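Local coordinates for enoyl-CoA hydratase/isomerase family protein (Pseudomonas syringae pv. tomato, PDB 3OT6) that probably acts on acyl-CoA thioesters, as relatives in the enoyl-CoA hydratase/isomerase (crotonase) family do, though its own substrate and reaction are not established, at residues S5-S9 / T20-G24; P94-I98 / L197-M202; Y118-A123 / G175-V181; F126-N131 / A163-P168. One frame throughout, in Å; residues are numbered along the deposited sequence.

Contact 1 (S5-S9 / T20-G24); sequences SDLVS and TLNNG
Ser9 and Thr20 face each other across the open end of a beta hairpin, the antiparallel pairing of strands 8-13 and 16-21. Theirs is a hydrogen-bonded pair: Ser9 N donates to Thr20 O at 2.9 Å, and Thr20 N donates to Ser9 O at 3.1 Å. The next pair, Val8 with Leu21, is non-hydrogen-bonded, and here the strands are linked by CA-H...O contacts, Val8 CA to Thr20 O and Leu21 CA to Leu7 O. Beyond it Asn22 N binds Leu7 O at 2.6 Å, so the pairing runs on to the last residue of helix 4-7. Past the paired strands Leu7 lays CD2 alongside Asn23, 3.5 Å from its OD1, while the amide of Asn23 is held by a hydrogen bond from ND2 to Ala28 O.

The two faces of the hairpin differ in chemistry. Val8 and Leu21 are buried, and Val8 CG2 packs on Leu21 CD1 at 4.0 Å; the leucine reaches this place with CG anti to its backbone N (chi1 174°). Helix 31-46 covers both through Ala36 and Val33, a setting suited to branched aliphatic residues. On the other face, partly exposed, stand the small hydroxyl residues. Ser9 OG lies 3.2 Å from Thr20 CB, and a single water bridges the two side chains, 2.8 Å from Ser9 OG and equally far from Thr20 OG1.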
loop_
_atom_site.group_PDB
_atom_site.type_symbol
_atom_site.label_atom_id
_atom_site.label_comp_id
_atom_site.label_asym_id
_atom_site.label_seq_id
_atom_site.Cartn_x
_atom_site.Cartn_y
_atom_site.Cartn_z
ATOM N N SER A 5 14.384 -4.787 -11.425
ATOM C CA SER A 5 13.980 -3.492 -11.979
ATOM C C SER A 5 12.800 -3.599 -12.925
ATOM O O SER A 5 12.210 -2.605 -13.222
ATOM C CB SER A 5 15.128 -2.718 -12.610
ATOM O OG SER A 5 15.709 -3.461 -13.640
ATOM N N ASP A 6 12.402 -4.779 -13.367
ATOM C CA ASP A 6 11.122 -4.849 -14.075
ATOM C C ASP A 6 9.957 -5.043 -13.111
ATOM O O ASP A 6 8.918 -4.440 -13.335
ATOM C CB ASP A 6 11.109 -5.899 -15.211
ATOM C CG ASP A 6 12.337 -5.762 -16.173
ATOM O OD1 ASP A 6 12.628 -4.612 -16.627
ATOM O OD2 ASP A 6 13.012 -6.798 -16.441
ATOM N N LEU A 7 10.139 -5.863 -12.062
ATOM C CA LEU A 7 9.159 -6.055 -10.966
ATOM C C LEU A 7 8.613 -4.742 -10.321
ATOM O O LEU A 7 7.378 -4.508 -10.283
ATOM C CB LEU A 7 9.748 -6.929 -9.845
ATOM C CG LEU A 7 9.628 -8.449 -9.948
ATOM C CD1 LEU A 7 9.825 -9.072 -8.574
ATOM C CD2 LEU A 7 8.310 -8.932 -10.585
ATOM N N VAL A 8 9.523 -3.931 -9.777
ATOM C CA VAL A 8 9.172 -2.603 -9.400
ATOM C C VAL A 8 10.161 -1.704 -10.165
ATOM O O VAL A 8 11.338 -1.621 -9.775
ATOM C CB VAL A 8 9.269 -2.419 -7.824
ATOM C CG1 VAL A 8 9.096 -1.000 -7.431
ATOM C CG2 VAL A 8 8.272 -3.372 -7.046
ATOM N N SER A 9 9.732 -1.095 -11.280
ATOM C CA SER A 9 10.641 -0.188 -12.010
ATOM C C SER A 9 10.804 1.159 -11.260
ATOM O O SER A 9 9.861 1.641 -10.595
ATOM C CB SER A 9 10.147 0.062 -13.415
ATOM O OG SER A 9 8.937 0.797 -13.312
ATOM N N THR A 20 6.794 1.550 -10.194
ATOM C CA THR A 20 5.735 0.889 -10.956
ATOM C C THR A 20 5.818 -0.587 -10.666
ATOM O O THR A 20 6.860 -1.200 -10.934
ATOM C CB THR A 20 5.849 1.109 -12.439
ATOM O OG1 THR A 20 5.819 2.520 -12.706
ATOM C CG2 THR A 20 4.666 0.467 -13.135
ATOM N N LEU A 21 4.795 -1.142 -10.017
ATOM C CA LEU A 21 4.812 -2.556 -9.767
ATOM C C LEU A 21 4.349 -3.210 -11.037
ATOM O O LEU A 21 3.388 -2.752 -11.664
ATOM C CB LEU A 21 3.861 -2.899 -8.630
ATOM C CG LEU A 21 3.604 -4.369 -8.276
ATOM C CD1 LEU A 21 4.877 -5.222 -7.989
ATOM C CD2 LEU A 21 2.580 -4.455 -7.141
ATOM N N ASN A 22 5.041 -4.266 -11.433
ATOM C CA ASN A 22 4.666 -5.025 -12.613
ATOM C C ASN A 22 5.042 -6.526 -12.477
ATOM O O ASN A 22 6.152 -6.960 -12.850
ATOM C CB ASN A 22 5.311 -4.365 -13.830
ATOM C CG ASN A 22 5.028 -5.101 -15.110
ATOM O OD1 ASN A 22 4.125 -5.941 -15.187
ATOM N ND2 ASN A 22 5.817 -4.810 -16.119
ATOM N N ASN A 23 4.123 -7.302 -11.912
ATOM C CA ASN A 23 4.368 -8.700 -11.613
ATOM C C ASN A 23 3.224 -9.604 -12.131
ATOM O O ASN A 23 2.178 -9.724 -11.488
ATOM C CB ASN A 23 4.520 -8.871 -10.103
ATOM C CG ASN A 23 4.801 -10.319 -9.709
ATOM O OD1 ASN A 23 5.472 -11.032 -10.445
ATOM N ND2 ASN A 23 4.298 -10.758 -8.546
ATOM N N GLY A 24 3.399 -10.230 -13.285
ATOM C CA GLY A 24 2.360 -11.093 -13.833
ATOM C C GLY A 24 0.982 -10.448 -13.996
ATOM O O GLY A 24 0.853 -9.253 -14.121
HETATM O O HOH W 1 8.456 3.483 -12.740
#

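Contact 2 (P94-I98 / L197-M202); sequences PFPII and LKKINM
Met202, a selenomethionine, reaches back from the start of helix 202-230 to Phe95 and Pro96. Its CB lies 4.1 Å from Phe95 CE1. The next atom, CG, comes up at the edge of the same ring, 3.9 Å from Phe95 CD1. A bend at chi2 (-43°) then turns SE toward the proline, 3.7 Å from Pro96 CD, while SE remains at the ring edge, 5.4 Å from the centroid of the Phe95 ring, as a Met-aromatic contact. CE, the tip, turns from the ring to Leu197 O, 3.1 Å away. A long, flexible side chain suits this place because it can follow the angle between ring and pyrrolidine.

Leu197 takes over: its CD1 meets Pro96 CB at 3.7 Å and Ile98 CD1 at 3.9 Å, the two side chains running antiparallel. No direct hydrogen bond joins the segments, but a water donates to Pro94 O at 2.9 Å and, weakly, to Met202 O. A type I turn from Leu197 to Ile200 connects the helices, followed by Asn201, whose OD1 caps Ala204 N. The contact fits the turn between helices 186-197 and 202-230 against the start of strand 97-100, which runs between strands 50-54 and 118-122.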
loop_
_atom_site.group_PDB
_atom_site.type_symbol
_atom_site.label_atom_id
_atom_site.label_comp_id
_atom_site.label_asym_id
_atom_site.label_seq_id
_atom_site.Cartn_x
_atom_site.Cartn_y
_atom_site.Cartn_z
ATOM N N PRO A 94 10.736 8.918 4.897
ATOM C CA PRO A 94 11.067 10.324 5.174
ATOM C C PRO A 94 10.501 11.371 4.206
ATOM O O PRO A 94 10.490 12.563 4.534
ATOM C CB PRO A 94 12.591 10.334 5.254
ATOM C CG PRO A 94 13.063 9.121 4.526
ATOM C CD PRO A 94 11.910 8.091 4.607
ATOM N N PHE A 95 9.960 10.935 3.074
ATOM C CA PHE A 95 9.330 11.838 2.101
ATOM C C PHE A 95 7.910 11.294 1.798
ATOM O O PHE A 95 7.620 10.116 2.085
ATOM C CB PHE A 95 10.189 11.962 0.799
ATOM C CG PHE A 95 11.579 12.337 1.074
ATOM C CD1 PHE A 95 11.940 13.677 1.127
ATOM C CD2 PHE A 95 12.529 11.363 1.378
ATOM C CE1 PHE A 95 13.227 14.043 1.456
ATOM C CE2 PHE A 95 13.816 11.716 1.724
ATOM C CZ PHE A 95 14.159 13.066 1.786
ATOM N N PRO A 96 7.038 12.144 1.228
ATOM C CA PRO A 96 5.667 11.774 1.019
ATOM C C PRO A 96 5.539 10.582 0.062
ATOM O O PRO A 96 6.245 10.531 -0.945
ATOM C CB PRO A 96 5.063 13.060 0.406
ATOM C CG PRO A 96 5.907 14.201 1.048
ATOM C CD PRO A 96 7.272 13.573 0.905
ATOM N N ILE A 97 4.675 9.620 0.388
ATOM C CA ILE A 97 4.312 8.560 -0.534
ATOM C C ILE A 97 2.865 8.708 -1.051
ATOM O O ILE A 97 1.882 8.776 -0.260
ATOM C CB ILE A 97 4.556 7.184 0.067
ATOM C CG1 ILE A 97 6.023 7.051 0.486
ATOM C CG2 ILE A 97 4.252 6.074 -0.983
ATOM C CD1 ILE A 97 6.364 5.704 1.115
ATOM N N ILE A 98 2.756 8.807 -2.383
ATOM C CA ILE A 98 1.490 8.826 -3.096
ATOM C C ILE A 98 1.277 7.439 -3.647
ATOM O O ILE A 98 2.204 6.801 -4.191
ATOM C CB ILE A 98 1.503 9.840 -4.246
ATOM C CG1 ILE A 98 1.878 11.226 -3.731
ATOM C CG2 ILE A 98 0.149 9.945 -4.925
ATOM C CD1 ILE A 98 2.088 12.325 -4.896
ATOM N N LEU A 197 2.886 18.806 -2.767
ATOM C CA LEU A 197 3.722 18.288 -1.674
ATOM C C LEU A 197 5.117 18.884 -1.742
ATOM O O LEU A 197 5.748 19.106 -0.690
ATOM C CB LEU A 197 3.770 16.740 -1.596
ATOM C CG LEU A 197 2.454 16.028 -1.250
ATOM C CD1 LEU A 197 2.472 14.593 -1.782
ATOM C CD2 LEU A 197 2.164 16.062 0.232
ATOM N N LYS A 198 5.605 19.156 -2.947
ATOM C CA LYS A 198 6.925 19.804 -3.088
ATOM C C LYS A 198 7.015 21.102 -2.256
ATOM O O LYS A 198 8.090 21.480 -1.841
ATOM C CB LYS A 198 7.223 20.114 -4.557
ATOM C CG LYS A 198 7.797 18.962 -5.319
ATOM C CD LYS A 198 7.815 19.322 -6.760
ATOM C CE LYS A 198 8.806 18.459 -7.471
ATOM N NZ LYS A 198 8.537 18.508 -8.943
ATOM N N LYS A 199 5.870 21.733 -1.971
ATOM C CA LYS A 199 5.824 23.009 -1.261
ATOM C C LYS A 199 5.995 22.981 0.235
ATOM O O LYS A 199 6.124 24.052 0.844
ATOM C CB LYS A 199 4.539 23.714 -1.570
ATOM C CG LYS A 199 4.497 24.152 -2.984
ATOM C CD LYS A 199 3.272 24.938 -3.176
ATOM C CE LYS A 199 3.179 25.301 -4.651
ATOM N NZ LYS A 199 1.902 26.068 -4.775
ATOM N N ILE A 200 6.026 21.783 0.833
ATOM C CA ILE A 200 6.183 21.643 2.279
ATOM C C ILE A 200 7.618 21.368 2.691
ATOM O O ILE A 200 8.458 20.936 1.901
ATOM C CB ILE A 200 5.206 20.559 2.904
ATOM C CG1 ILE A 200 5.679 19.135 2.568
ATOM C CG2 ILE A 200 3.781 20.818 2.456
ATOM C CD1 ILE A 200 4.820 18.022 3.066
ATOM N N ASN A 201 7.887 21.576 3.955
ATOM C CA ASN A 201 9.205 21.400 4.434
ATOM C C ASN A 201 9.434 19.920 4.800
ATOM O O ASN A 201 8.752 19.347 5.656
ATOM C CB ASN A 201 9.423 22.377 5.611
ATOM C CG ASN A 201 10.768 22.204 6.240
ATOM O OD1 ASN A 201 10.978 21.313 7.067
ATOM N ND2 ASN A 201 11.715 22.980 5.786
HETATM N N MSE A 202 10.401 19.305 4.126
HETATM C CA MSE A 202 10.584 17.867 4.129
HETATM C C MSE A 202 11.001 17.425 5.518
HETATM O O MSE A 202 10.612 16.342 6.011
HETATM C CB MSE A 202 11.643 17.468 3.085
HETATM C CG MSE A 202 11.095 17.488 1.622
HETATM SE SE MSE A 202 9.262 16.662 1.461
HETATM C CE MSE A 202 8.478 17.800 0.089
HETATM O O HOH W 2 12.461 14.625 4.918
#

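Contact 3 (Y118-A123 / G175-V181); sequences YRIGVA and GFLDKVV
Arg119 pairs side-on with Asp178: NE donates to Asp178 OD2 and NH2 to Asp178 OD1, each at 2.7 Å. Both acceptors lie in the guanidinium plane, but the donors approach from above the carboxylate, the two planes being 41° apart. The same group holds Gly175 O end-on, from NH1 at 2.8 Å and NH2 at 2.9 Å, and NH1 has a further acceptor in Leu113 O. Bends at chi2 and chi3 fold the arginine back to these partners. The carboxylate probably offsets the charge of this buried group, which also has Arg150 close by. Asp178 OD2 accepts a second hydrogen bond, from Arg119 N at 2.8 Å, and Asp178 N donates to Arg119 O; a short acid suits a place where side chain and backbone bind the same residue.

Parallel pairing follows, with Gly121 N bound to Lys179 O, Val181 N to Gly121 O, and Ala123 N to Val181 O. Glycine suits position 121, for Leu177 CD1 lies 3.6 Å from its CA. Asp178 CB makes a CH-pi contact over one face of the Tyr118 ring. Strand 179-181 thus lies outermost, beside 118-122, with helix 186-197 packed on Ile120 and Val122 and helix 168-174 on Leu177 and Val180.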
loop_
_atom_site.group_PDB
_atom_site.type_symbol
_atom_site.label_atom_id
_atom_site.label_comp_id
_atom_site.label_asym_id
_atom_site.label_seq_id
_atom_site.Cartn_x
_atom_site.Cartn_y
_atom_site.Cartn_z
ATOM N N TYR A 118 -0.942 9.939 0.640
ATOM C CA TYR A 118 -1.983 10.447 -0.212
ATOM C C TYR A 118 -2.335 9.280 -1.174
ATOM O O TYR A 118 -1.412 8.573 -1.689
ATOM C CB TYR A 118 -1.501 11.707 -1.040
ATOM C CG TYR A 118 -2.708 12.451 -1.580
ATOM C CD1 TYR A 118 -3.283 13.483 -0.841
ATOM C CD2 TYR A 118 -3.348 12.038 -2.739
ATOM C CE1 TYR A 118 -4.446 14.132 -1.262
ATOM C CE2 TYR A 118 -4.552 12.692 -3.203
ATOM C CZ TYR A 118 -5.086 13.724 -2.440
ATOM O OH TYR A 118 -6.245 14.378 -2.785
ATOM N N ARG A 119 -3.623 9.088 -1.471
ATOM C CA ARG A 119 -4.024 7.940 -2.313
ATOM C C ARG A 119 -4.963 8.383 -3.375
ATOM O O ARG A 119 -5.937 9.030 -3.083
ATOM C CB ARG A 119 -4.710 6.845 -1.479
ATOM C CG ARG A 119 -3.784 6.092 -0.510
ATOM C CD ARG A 119 -3.620 6.767 0.851
ATOM N NE ARG A 119 -4.851 7.457 1.255
ATOM C CZ ARG A 119 -5.849 6.889 1.952
ATOM N NH1 ARG A 119 -5.738 5.626 2.406
ATOM N NH2 ARG A 119 -6.961 7.598 2.210
ATOM N N ILE A 120 -4.721 7.994 -4.610
ATOM C CA ILE A 120 -5.610 8.378 -5.733
ATOM C C ILE A 120 -6.019 7.161 -6.491
ATOM O O ILE A 120 -5.167 6.311 -6.841
ATOM C CB ILE A 120 -4.905 9.325 -6.751
ATOM C CG1 ILE A 120 -4.299 10.515 -6.006
ATOM C CG2 ILE A 120 -5.915 9.808 -7.829
ATOM C CD1 ILE A 120 -3.541 11.531 -6.942
ATOM N N GLY A 121 -7.305 7.047 -6.748
ATOM C CA GLY A 121 -7.789 5.885 -7.496
ATOM C C GLY A 121 -8.456 6.320 -8.786
ATOM O O GLY A 121 -8.584 7.506 -9.030
ATOM N N VAL A 122 -8.894 5.372 -9.604
ATOM C CA VAL A 122 -9.519 5.716 -10.911
ATOM C C VAL A 122 -10.934 5.191 -10.944
ATOM O O VAL A 122 -11.185 4.088 -10.434
ATOM C CB VAL A 122 -8.665 5.245 -12.153
ATOM C CG1 VAL A 122 -7.364 5.991 -12.160
ATOM C CG2 VAL A 122 -8.373 3.769 -12.096
ATOM N N ALA A 123 -11.857 5.984 -11.486
ATOM C CA ALA A 123 -13.270 5.561 -11.713
ATOM C C ALA A 123 -13.396 4.391 -12.697
ATOM O O ALA A 123 -12.659 4.313 -13.701
ATOM C CB ALA A 123 -14.078 6.753 -12.258
ATOM N N GLY A 175 -12.140 5.330 2.999
ATOM C CA GLY A 175 -10.810 5.727 3.446
ATOM C C GLY A 175 -9.637 5.062 2.754
ATOM O O GLY A 175 -8.476 5.330 3.098
ATOM N N PHE A 176 -9.923 4.184 1.773
ATOM C CA PHE A 176 -8.872 3.614 0.936
ATOM C C PHE A 176 -8.259 4.671 0.022
ATOM O O PHE A 176 -7.048 4.559 -0.308
ATOM C CB PHE A 176 -9.376 2.435 0.114
ATOM C CG PHE A 176 -9.711 1.234 0.947
ATOM C CD1 PHE A 176 -8.697 0.353 1.347
ATOM C CD2 PHE A 176 -11.034 0.964 1.318
ATOM C CE1 PHE A 176 -8.999 -0.748 2.178
ATOM C CE2 PHE A 176 -11.338 -0.151 2.136
ATOM C CZ PHE A 176 -10.324 -0.995 2.563
ATOM N N LEU A 177 -9.057 5.681 -0.369
ATOM C CA LEU A 177 -8.653 6.658 -1.398
ATOM C C LEU A 177 -8.927 8.046 -0.876
ATOM O O LEU A 177 -9.843 8.220 -0.119
ATOM C CB LEU A 177 -9.463 6.432 -2.699
ATOM C CG LEU A 177 -9.238 5.140 -3.516
ATOM C CD1 LEU A 177 -10.052 5.139 -4.809
ATOM C CD2 LEU A 177 -7.704 4.799 -3.799
ATOM N N ASP A 178 -8.166 9.042 -1.296
ATOM C CA ASP A 178 -8.485 10.467 -1.001
ATOM C C ASP A 178 -9.096 11.156 -2.235
ATOM O O ASP A 178 -9.710 12.226 -2.121
ATOM C CB ASP A 178 -7.210 11.209 -0.519
ATOM C CG ASP A 178 -6.505 10.456 0.624
ATOM O OD1 ASP A 178 -7.211 10.234 1.638
ATOM O OD2 ASP A 178 -5.297 10.043 0.492
ATOM N N LYS A 179 -8.929 10.539 -3.413
ATOM C CA LYS A 179 -9.378 11.178 -4.635
ATOM C C LYS A 179 -9.609 10.143 -5.711
ATOM O O LYS A 179 -8.828 9.176 -5.854
ATOM C CB LYS A 179 -8.334 12.231 -5.123
ATOM C CG LYS A 179 -8.760 13.140 -6.258
ATOM C CD LYS A 179 -7.575 14.039 -6.751
ATOM C CE LYS A 179 -7.335 15.279 -5.865
ATOM N NZ LYS A 179 -8.635 16.051 -5.570
ATOM N N VAL A 180 -10.686 10.368 -6.463
ATOM C CA VAL A 180 -11.057 9.553 -7.628
ATOM C C VAL A 180 -11.047 10.433 -8.914
ATOM O O VAL A 180 -11.725 11.494 -8.988
ATOM C CB VAL A 180 -12.408 8.815 -7.402
ATOM C CG1 VAL A 180 -12.868 8.070 -8.682
ATOM C CG2 VAL A 180 -12.295 7.836 -6.226
ATOM N N VAL A 181 -10.228 10.015 -9.876
ATOM C CA VAL A 181 -10.160 10.664 -11.175
ATOM C C VAL A 181 -10.420 9.618 -12.272
ATOM O O VAL A 181 -10.699 8.414 -11.968
ATOM C CB VAL A 181 -8.802 11.386 -11.372
ATOM C CG1 VAL A 181 -8.538 12.419 -10.219
ATOM C CG2 VAL A 181 -7.657 10.427 -11.494
#

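Contact 4 (F126-N131 / A163-P168); sequences FSIGLN and AEMFDP
Ile128 and Phe166 exchange two backbone hydrogen bonds, Ile128 N to Phe166 O at 2.8 Å and Phe166 N to Ile128 O at 2.9 Å, as an antiparallel hydrogen-bonded pair. The carbonyl of Phe166 also receives a CA-H...O contact from Ser127 CA at 3.3 Å. Past Gly129 the direct bonding lapses, and a water stands between Leu130 N and Glu164 O, accepting from Leu130 N at 2.6 Å. Ala163 CA approaches Leu130 O.

This pairing forms one margin of the smaller sheet of the crotonase fold, where strand 128-129 runs between 103-106 and the short, outermost strand 165-166. Backbone bonds of Ser127 and Gly129 with Ala105, and of Gly129 with Ala107, hold the other edge.

Met165, a selenomethionine, carries much of the packing. Bent at chi2 and chi3 (-52° and -69°), it curls over the neighbouring strand and puts CE 3.5 Å from Gly129 N, with SE 3.8 Å from Gly129 CA; glycine suits a place where another side chain lies on the backbone, and the backbone angles themselves call for it. CE also meets Ser127 CB, and SE meets Asn131 CB at 3.9 Å. The Phe166 ring directs its edge at Ile128 O, CD2 lying 3.3 Å away. Ile128 and Phe166 share a buried face on which Ala171 of helix 168-174 packs. Pro168 packs CG against Phe126 CB, while Asp167 OD1 caps Gly170 N.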
loop_
_atom_site.group_PDB
_atom_site.type_symbol
_atom_site.label_atom_id
_atom_site.label_comp_id
_atom_site.label_asym_id
_atom_site.label_seq_id
_atom_site.Cartn_x
_atom_site.Cartn_y
_atom_site.Cartn_z
ATOM N N PHE A 126 -13.994 -1.233 -10.849
ATOM C CA PHE A 126 -12.867 -1.799 -10.088
ATOM C C PHE A 126 -13.304 -2.166 -8.710
ATOM O O PHE A 126 -14.306 -1.652 -8.240
ATOM C CB PHE A 126 -11.722 -0.836 -10.089
ATOM C CG PHE A 126 -11.240 -0.485 -11.477
ATOM C CD1 PHE A 126 -10.611 -1.448 -12.273
ATOM C CD2 PHE A 126 -11.422 0.794 -11.982
ATOM C CE1 PHE A 126 -10.160 -1.147 -13.537
ATOM C CE2 PHE A 126 -10.963 1.130 -13.259
ATOM C CZ PHE A 126 -10.314 0.165 -14.042
ATOM N N SER A 127 -12.627 -3.116 -8.092
ATOM C CA SER A 127 -12.905 -3.427 -6.702
ATOM C C SER A 127 -11.726 -3.017 -5.842
ATOM O O SER A 127 -10.552 -3.368 -6.160
ATOM C CB SER A 127 -13.101 -4.937 -6.502
ATOM O OG SER A 127 -14.171 -5.313 -7.329
ATOM N N ILE A 128 -12.020 -2.353 -4.734
ATOM C CA ILE A 128 -10.989 -2.101 -3.769
ATOM C C ILE A 128 -11.475 -2.612 -2.426
ATOM O O ILE A 128 -12.592 -2.236 -1.970
ATOM C CB ILE A 128 -10.728 -0.620 -3.669
ATOM C CG1 ILE A 128 -10.132 -0.085 -4.975
ATOM C CG2 ILE A 128 -9.893 -0.341 -2.444
ATOM C CD1 ILE A 128 -10.201 1.377 -5.057
ATOM N N GLY A 129 -10.691 -3.473 -1.773
ATOM C CA GLY A 129 -11.123 -3.933 -0.481
ATOM C C GLY A 129 -10.295 -5.066 0.020
ATOM O O GLY A 129 -9.336 -5.431 -0.613
ATOM N N LEU A 130 -10.739 -5.652 1.132
ATOM C CA LEU A 130 -10.015 -6.611 1.880
ATOM C C LEU A 130 -10.836 -7.905 1.872
ATOM O O LEU A 130 -11.801 -8.068 2.643
ATOM C CB LEU A 130 -9.824 -6.094 3.326
ATOM C CG LEU A 130 -9.020 -4.799 3.435
ATOM C CD1 LEU A 130 -8.928 -4.351 4.916
ATOM C CD2 LEU A 130 -7.605 -4.932 2.789
ATOM N N ASN A 131 -10.467 -8.846 1.007
ATOM C CA ASN A 131 -11.385 -9.945 0.811
ATOM C C ASN A 131 -11.012 -11.143 1.632
ATOM O O ASN A 131 -11.576 -12.211 1.451
ATOM C CB ASN A 131 -11.528 -10.284 -0.667
ATOM C CG ASN A 131 -10.256 -10.835 -1.260
ATOM O OD1 ASN A 131 -9.170 -10.709 -0.711
ATOM N ND2 ASN A 131 -10.388 -11.445 -2.382
ATOM N N ALA A 163 -15.603 -8.373 4.880
ATOM C CA ALA A 163 -15.010 -8.397 3.528
ATOM C C ALA A 163 -15.814 -7.558 2.492
ATOM O O ALA A 163 -15.986 -7.936 1.357
ATOM C CB ALA A 163 -14.880 -9.881 3.040
ATOM N N GLU A 164 -16.330 -6.420 2.858
ATOM C CA GLU A 164 -17.049 -5.687 1.857
ATOM C C GLU A 164 -16.109 -5.159 0.801
ATOM O O GLU A 164 -15.090 -4.576 1.143
ATOM C CB GLU A 164 -17.810 -4.517 2.472
ATOM C CG GLU A 164 -18.531 -3.689 1.418
ATOM C CD GLU A 164 -19.628 -2.813 1.997
ATOM O OE1 GLU A 164 -20.005 -3.080 3.204
ATOM O OE2 GLU A 164 -20.092 -1.879 1.233
HETATM N N MSE A 165 -16.496 -5.328 -0.469
HETATM C CA MSE A 165 -15.768 -4.755 -1.578
HETATM C C MSE A 165 -16.325 -3.418 -2.023
HETATM O O MSE A 165 -17.529 -3.232 -2.087
HETATM C CB MSE A 165 -15.675 -5.740 -2.759
HETATM C CG MSE A 165 -15.007 -7.069 -2.392
HETATM SE SE MSE A 165 -13.239 -6.915 -1.510
HETATM C CE MSE A 165 -12.397 -6.267 -3.072
ATOM N N PHE A 166 -15.433 -2.480 -2.350
ATOM C CA PHE A 166 -15.836 -1.091 -2.698
ATOM C C PHE A 166 -15.562 -0.781 -4.153
ATOM O O PHE A 166 -14.600 -1.275 -4.788
ATOM C CB PHE A 166 -15.118 -0.075 -1.793
ATOM C CG PHE A 166 -15.389 -0.307 -0.330
ATOM C CD1 PHE A 166 -16.457 0.334 0.306
ATOM C CD2 PHE A 166 -14.626 -1.205 0.396
ATOM C CE1 PHE A 166 -16.747 0.097 1.632
ATOM C CE2 PHE A 166 -14.921 -1.471 1.730
ATOM C CZ PHE A 166 -15.994 -0.817 2.352
ATOM N N ASP A 167 -16.439 0.021 -4.710
ATOM C CA ASP A 167 -16.129 0.588 -5.977
ATOM C C ASP A 167 -15.295 1.830 -5.680
ATOM O O ASP A 167 -15.156 2.217 -4.518
ATOM C CB ASP A 167 -17.400 0.822 -6.803
ATOM C CG ASP A 167 -18.353 1.850 -6.226
ATOM O OD1 ASP A 167 -18.081 2.559 -5.209
ATOM O OD2 ASP A 167 -19.442 1.944 -6.857
ATOM N N PRO A 168 -14.722 2.455 -6.716
ATOM C CA PRO A 168 -13.836 3.579 -6.391
ATOM C C PRO A 168 -14.392 4.677 -5.453
ATOM O O PRO A 168 -13.700 5.089 -4.496
ATOM C CB PRO A 168 -13.443 4.101 -7.768
ATOM C CG PRO A 168 -13.394 2.824 -8.604
ATOM C CD PRO A 168 -14.610 2.039 -8.131
HETATM O O HOH W 3 -12.858 -5.076 2.507
#

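Contacts 1, 2 and 3 reach the six-stranded sheet, whereas contact 4 belongs to the smaller one. Contacts 1 and 3 pair the outermost strands of the larger sheet with their neighbours, one antiparallel and one parallel; contact 2 packs a turn between helices onto an inner strand. All four are partly buried, with contact 3 nearest the chain's centre and contact 2 farthest. Their chemistry follows: contact 3 adds a salt bridge to backbone pairing, contacts 1 and 4 combine pairing with a bridging water, and contact 2 is mainly apolar, with one water bridging its backbones. Contacts 2 and 3 meet through Ile97 and Tyr118, contacts 3 and 4 where Pro168 meets Val122 and Phe176 meets Ile128; contact 1 touches none.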